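Local coordinates for protein putative leucoanthocyanidin reductase 1 (Vitis vinifera, PDB 3I6I) that reduces leucoanthocyanidins at the expense of NADPH in flavonoid metabolism, using a Rossmann fold of the short-chain dehydrogenase/reductase type, at residues F115-F120 with F154-C159. Numbering follows the deposited sequence.
Sequences FLPSEF and FTYICC. With NDP (NADPH dihydro-nicotinamide-adenine-dinucleotide phosphate), chain B.
Ile157 lies against the ring of Phe120, its CB 4.2 Å from the ring centroid and 29° off the normal. Ile157 CG2 comes 3.6 Å from Phe120 CD2. With CG2 anti to its backbone N and CG1 anti to the carbonyl carbon (chi1 -61°), Ile157 spreads its two branches along the CD2-CE2 side of Phe120 and still presents CG1 to Leu116 CD2, 3.8 Å away. Leu116 and Thr155 run side by side, and Thr205 of helix 198-208 touches Leu116, Phe120 and Ile157. On the opposite side of the backbones, Pro117 CG meets the edge of the Tyr156 ring at CD1, and the bent side chain of Glu119 turns its carboxylate to a salt bridge with Arg144. Two parallel strands of this Rossmann domain start paired, Thr155 N donating to Phe115 O (3.1 Å), then part beyond Leu116. A water fills the split: it donates to Pro117 O and Thr155 O and accepts from Ile157 N. The backbones rejoin at Phe120 N, which donates to Ile157 O at 2.8 Å, nearly in line with the carbonyl but bent at the hydrogen (132°). The intervening turn carries the cofactor contacts, with the NADPH ribose hydroxyl O3D donating to Ser118 OG (2.9 Å) and weakly to Glu119 O.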
loop_
_atom_site.group_PDB
_atom_site.type_symbol
_atom_site.label_atom_id
_atom_site.label_comp_id
_atom_site.label_asym_id
_atom_site.label_seq_id
_atom_site.Cartn_x
_atom_site.Cartn_y
_atom_site.Cartn_z
ATOM N N PHE A 115 2.661 -10.772 10.991
ATOM C CA PHE A 115 3.418 -10.311 9.840
ATOM C C PHE A 115 2.456 -9.653 8.869
ATOM O O PHE A 115 1.430 -10.274 8.454
ATOM C CB PHE A 115 4.098 -11.483 9.132
ATOM C CG PHE A 115 4.881 -11.105 7.871
ATOM C CD1 PHE A 115 4.762 -11.881 6.756
ATOM C CD2 PHE A 115 5.722 -9.969 7.816
ATOM C CE1 PHE A 115 5.481 -11.576 5.578
ATOM C CE2 PHE A 115 6.412 -9.635 6.681
ATOM C CZ PHE A 115 6.324 -10.448 5.559
ATOM N N LEU A 116 2.799 -8.446 8.449
ATOM C CA LEU A 116 2.115 -7.813 7.313
ATOM C C LEU A 116 3.061 -7.715 6.110
ATOM O O LEU A 116 3.969 -6.852 6.109
ATOM C CB LEU A 116 1.611 -6.395 7.667
ATOM C CG LEU A 116 0.354 -6.259 8.548
ATOM C CD1 LEU A 116 0.529 -6.961 9.940
ATOM C CD2 LEU A 116 0.013 -4.773 8.773
ATOM N N PRO A 117 2.901 -8.605 5.118
ATOM C CA PRO A 117 3.785 -8.470 3.944
ATOM C C PRO A 117 3.445 -7.250 3.124
ATOM O O PRO A 117 2.438 -6.571 3.391
ATOM C CB PRO A 117 3.554 -9.745 3.157
ATOM C CG PRO A 117 2.142 -10.169 3.582
ATOM C CD PRO A 117 1.942 -9.727 4.965
ATOM N N SER A 118 4.281 -6.999 2.114
ATOM C CA SER A 118 4.179 -5.808 1.290
ATOM C C SER A 118 3.067 -5.964 0.288
ATOM O O SER A 118 3.267 -6.418 -0.841
ATOM C CB SER A 118 5.490 -5.474 0.596
ATOM O OG SER A 118 5.388 -4.191 0.007
ATOM N N GLU A 119 1.884 -5.641 0.778
ATOM C CA GLU A 119 0.625 -5.732 0.035
ATOM C C GLU A 119 0.246 -4.285 -0.382
ATOM O O GLU A 119 0.810 -3.738 -1.335
ATOM C CB GLU A 119 -0.440 -6.435 0.914
ATOM C CG GLU A 119 -0.168 -7.946 1.153
ATOM C CD GLU A 119 -0.691 -8.819 0.040
ATOM O OE1 GLU A 119 -1.617 -8.367 -0.694
ATOM O OE2 GLU A 119 -0.178 -9.955 -0.132
ATOM N N PHE A 120 -0.621 -3.630 0.394
ATOM C CA PHE A 120 -0.910 -2.205 0.276
ATOM C C PHE A 120 -1.485 -1.807 -1.053
ATOM O O PHE A 120 -1.227 -0.712 -1.527
ATOM C CB PHE A 120 0.311 -1.324 0.691
ATOM C CG PHE A 120 0.744 -1.594 2.103
ATOM C CD1 PHE A 120 1.780 -2.452 2.363
ATOM C CD2 PHE A 120 0.020 -1.070 3.193
ATOM C CE1 PHE A 120 2.142 -2.764 3.669
ATOM C CE2 PHE A 120 0.366 -1.395 4.504
ATOM C CZ PHE A 120 1.421 -2.259 4.754
ATOM N N PHE A 154 -0.773 -13.678 10.070
ATOM C CA PHE A 154 -0.646 -12.628 9.080
ATOM C C PHE A 154 -1.848 -11.699 8.999
ATOM O O PHE A 154 -2.978 -12.001 9.469
ATOM C CB PHE A 154 -0.424 -13.294 7.716
ATOM C CG PHE A 154 -1.589 -14.103 7.240
ATOM C CD1 PHE A 154 -1.685 -15.483 7.518
ATOM C CD2 PHE A 154 -2.640 -13.504 6.567
ATOM C CE1 PHE A 154 -2.793 -16.194 7.074
ATOM C CE2 PHE A 154 -3.730 -14.248 6.130
ATOM C CZ PHE A 154 -3.807 -15.569 6.385
ATOM N N THR A 155 -1.610 -10.559 8.376
ATOM C CA THR A 155 -2.689 -9.656 7.985
ATOM C C THR A 155 -2.291 -9.064 6.618
ATOM O O THR A 155 -1.190 -8.579 6.469
ATOM C CB THR A 155 -2.928 -8.534 9.038
ATOM O OG1 THR A 155 -3.372 -9.096 10.289
ATOM C CG2 THR A 155 -3.986 -7.541 8.566
ATOM N N TYR A 156 -3.204 -9.137 5.663
ATOM C CA TYR A 156 -2.985 -8.617 4.296
ATOM C C TYR A 156 -3.748 -7.313 4.126
ATOM O O TYR A 156 -4.991 -7.319 4.186
ATOM C CB TYR A 156 -3.467 -9.635 3.258
ATOM C CG TYR A 156 -2.828 -11.007 3.336
ATOM C CD1 TYR A 156 -1.474 -11.171 3.670
ATOM C CD2 TYR A 156 -3.571 -12.153 2.993
ATOM C CE1 TYR A 156 -0.899 -12.424 3.714
ATOM C CE2 TYR A 156 -2.982 -13.429 3.005
ATOM C CZ TYR A 156 -1.645 -13.553 3.362
ATOM O OH TYR A 156 -1.007 -14.793 3.449
ATOM N N ILE A 157 -3.007 -6.207 3.980
ATOM C CA ILE A 157 -3.582 -4.864 3.864
ATOM C C ILE A 157 -3.944 -4.572 2.414
ATOM O O ILE A 157 -3.053 -4.331 1.565
ATOM C CB ILE A 157 -2.629 -3.744 4.416
ATOM C CG1 ILE A 157 -2.303 -3.896 5.896
ATOM C CG2 ILE A 157 -3.247 -2.310 4.141
ATOM C CD1 ILE A 157 -3.552 -3.810 6.872
ATOM N N CYS A 158 -5.227 -4.607 2.103
ATOM C CA CYS A 158 -5.708 -4.382 0.714
ATOM C C CYS A 158 -6.371 -3.007 0.694
ATOM O O CYS A 158 -7.612 -2.866 0.674
ATOM C CB CYS A 158 -6.645 -5.504 0.236
ATOM S SG CYS A 158 -5.907 -7.191 0.378
ATOM N N CYS A 159 -5.523 -1.978 0.720
ATOM C CA CYS A 159 -5.990 -0.634 0.942
ATOM C C CYS A 159 -6.429 0.156 -0.304
ATOM O O CYS A 159 -6.775 1.355 -0.194
ATOM C CB CYS A 159 -4.976 0.186 1.728
ATOM S SG CYS A 159 -3.372 0.261 0.883
HETATM P PA NDP B . 9.356 2.216 -2.230
HETATM O O1A NDP B . 10.256 1.849 -3.384
HETATM O O2A NDP B . 8.857 3.776 -2.112
HETATM O O5B NDP B . 9.953 1.873 -0.776
HETATM C C5B NDP B . 10.533 0.627 -0.541
HETATM C C4B NDP B . 11.217 0.588 0.772
HETATM O O4B NDP B . 11.701 -0.809 0.832
HETATM C C3B NDP B . 12.475 1.495 0.814
HETATM O O3B NDP B . 12.696 2.041 2.142
HETATM C C2B NDP B . 13.605 0.533 0.453
HETATM O O2B NDP B . 14.829 0.982 1.034
HETATM C C1B NDP B . 13.131 -0.714 1.195
HETATM N N9A NDP B . 13.750 -1.978 0.793
HETATM C C8A NDP B . 13.701 -2.510 -0.428
HETATM N N7A NDP B . 14.344 -3.680 -0.416
HETATM C C5A NDP B . 14.789 -3.902 0.825
HETATM C C6A NDP B . 15.515 -4.936 1.418
HETATM N N6A NDP B . 15.891 -6.000 0.704
HETATM N N1A NDP B . 15.822 -4.847 2.728
HETATM C C2A NDP B . 15.424 -3.798 3.446
HETATM N N3A NDP B . 14.714 -2.793 2.918
HETATM C C4A NDP B . 14.401 -2.825 1.602
HETATM O O3 NDP B . 8.039 1.313 -2.339
HETATM P PN NDP B . 6.462 1.747 -2.361
HETATM O O1N NDP B . 5.945 2.549 -1.228
HETATM O O2N NDP B . 6.252 2.290 -3.823
HETATM O O5D NDP B . 5.818 0.234 -2.419
HETATM C C5D NDP B . 5.548 -0.478 -1.203
HETATM C C4D NDP B . 4.405 -1.425 -1.437
HETATM O O4D NDP B . 3.257 -0.546 -1.598
HETATM C C3D NDP B . 4.500 -2.267 -2.685
HETATM O O3D NDP B . 3.885 -3.525 -2.427
HETATM C C2D NDP B . 3.636 -1.497 -3.666
HETATM O O2D NDP B . 3.042 -2.433 -4.544
HETATM C C1D NDP B . 2.546 -0.906 -2.775
HETATM N N1N NDP B . 2.013 0.439 -3.199
HETATM C C2N NDP B . 0.627 0.731 -3.164
HETATM C C3N NDP B . 0.141 1.754 -3.863
HETATM C C7N NDP B . -1.364 2.079 -3.793
HETATM O O7N NDP B . -2.119 1.429 -3.061
HETATM N N7N NDP B . -1.770 3.128 -4.488
HETATM C C4N NDP B . 1.091 2.604 -4.722
HETATM C C5N NDP B . 2.521 2.527 -4.198
HETATM C C6N NDP B . 2.906 1.520 -3.425
HETATM P P2B NDP B . 16.052 1.503 0.008
HETATM O O1X NDP B . 15.641 2.771 -0.650
HETATM O O2X NDP B . 17.320 1.571 0.964
HETATM O O3X NDP B . 16.278 0.333 -1.034
HETATM O O HOH W 1 -0.112 -6.773 4.511
#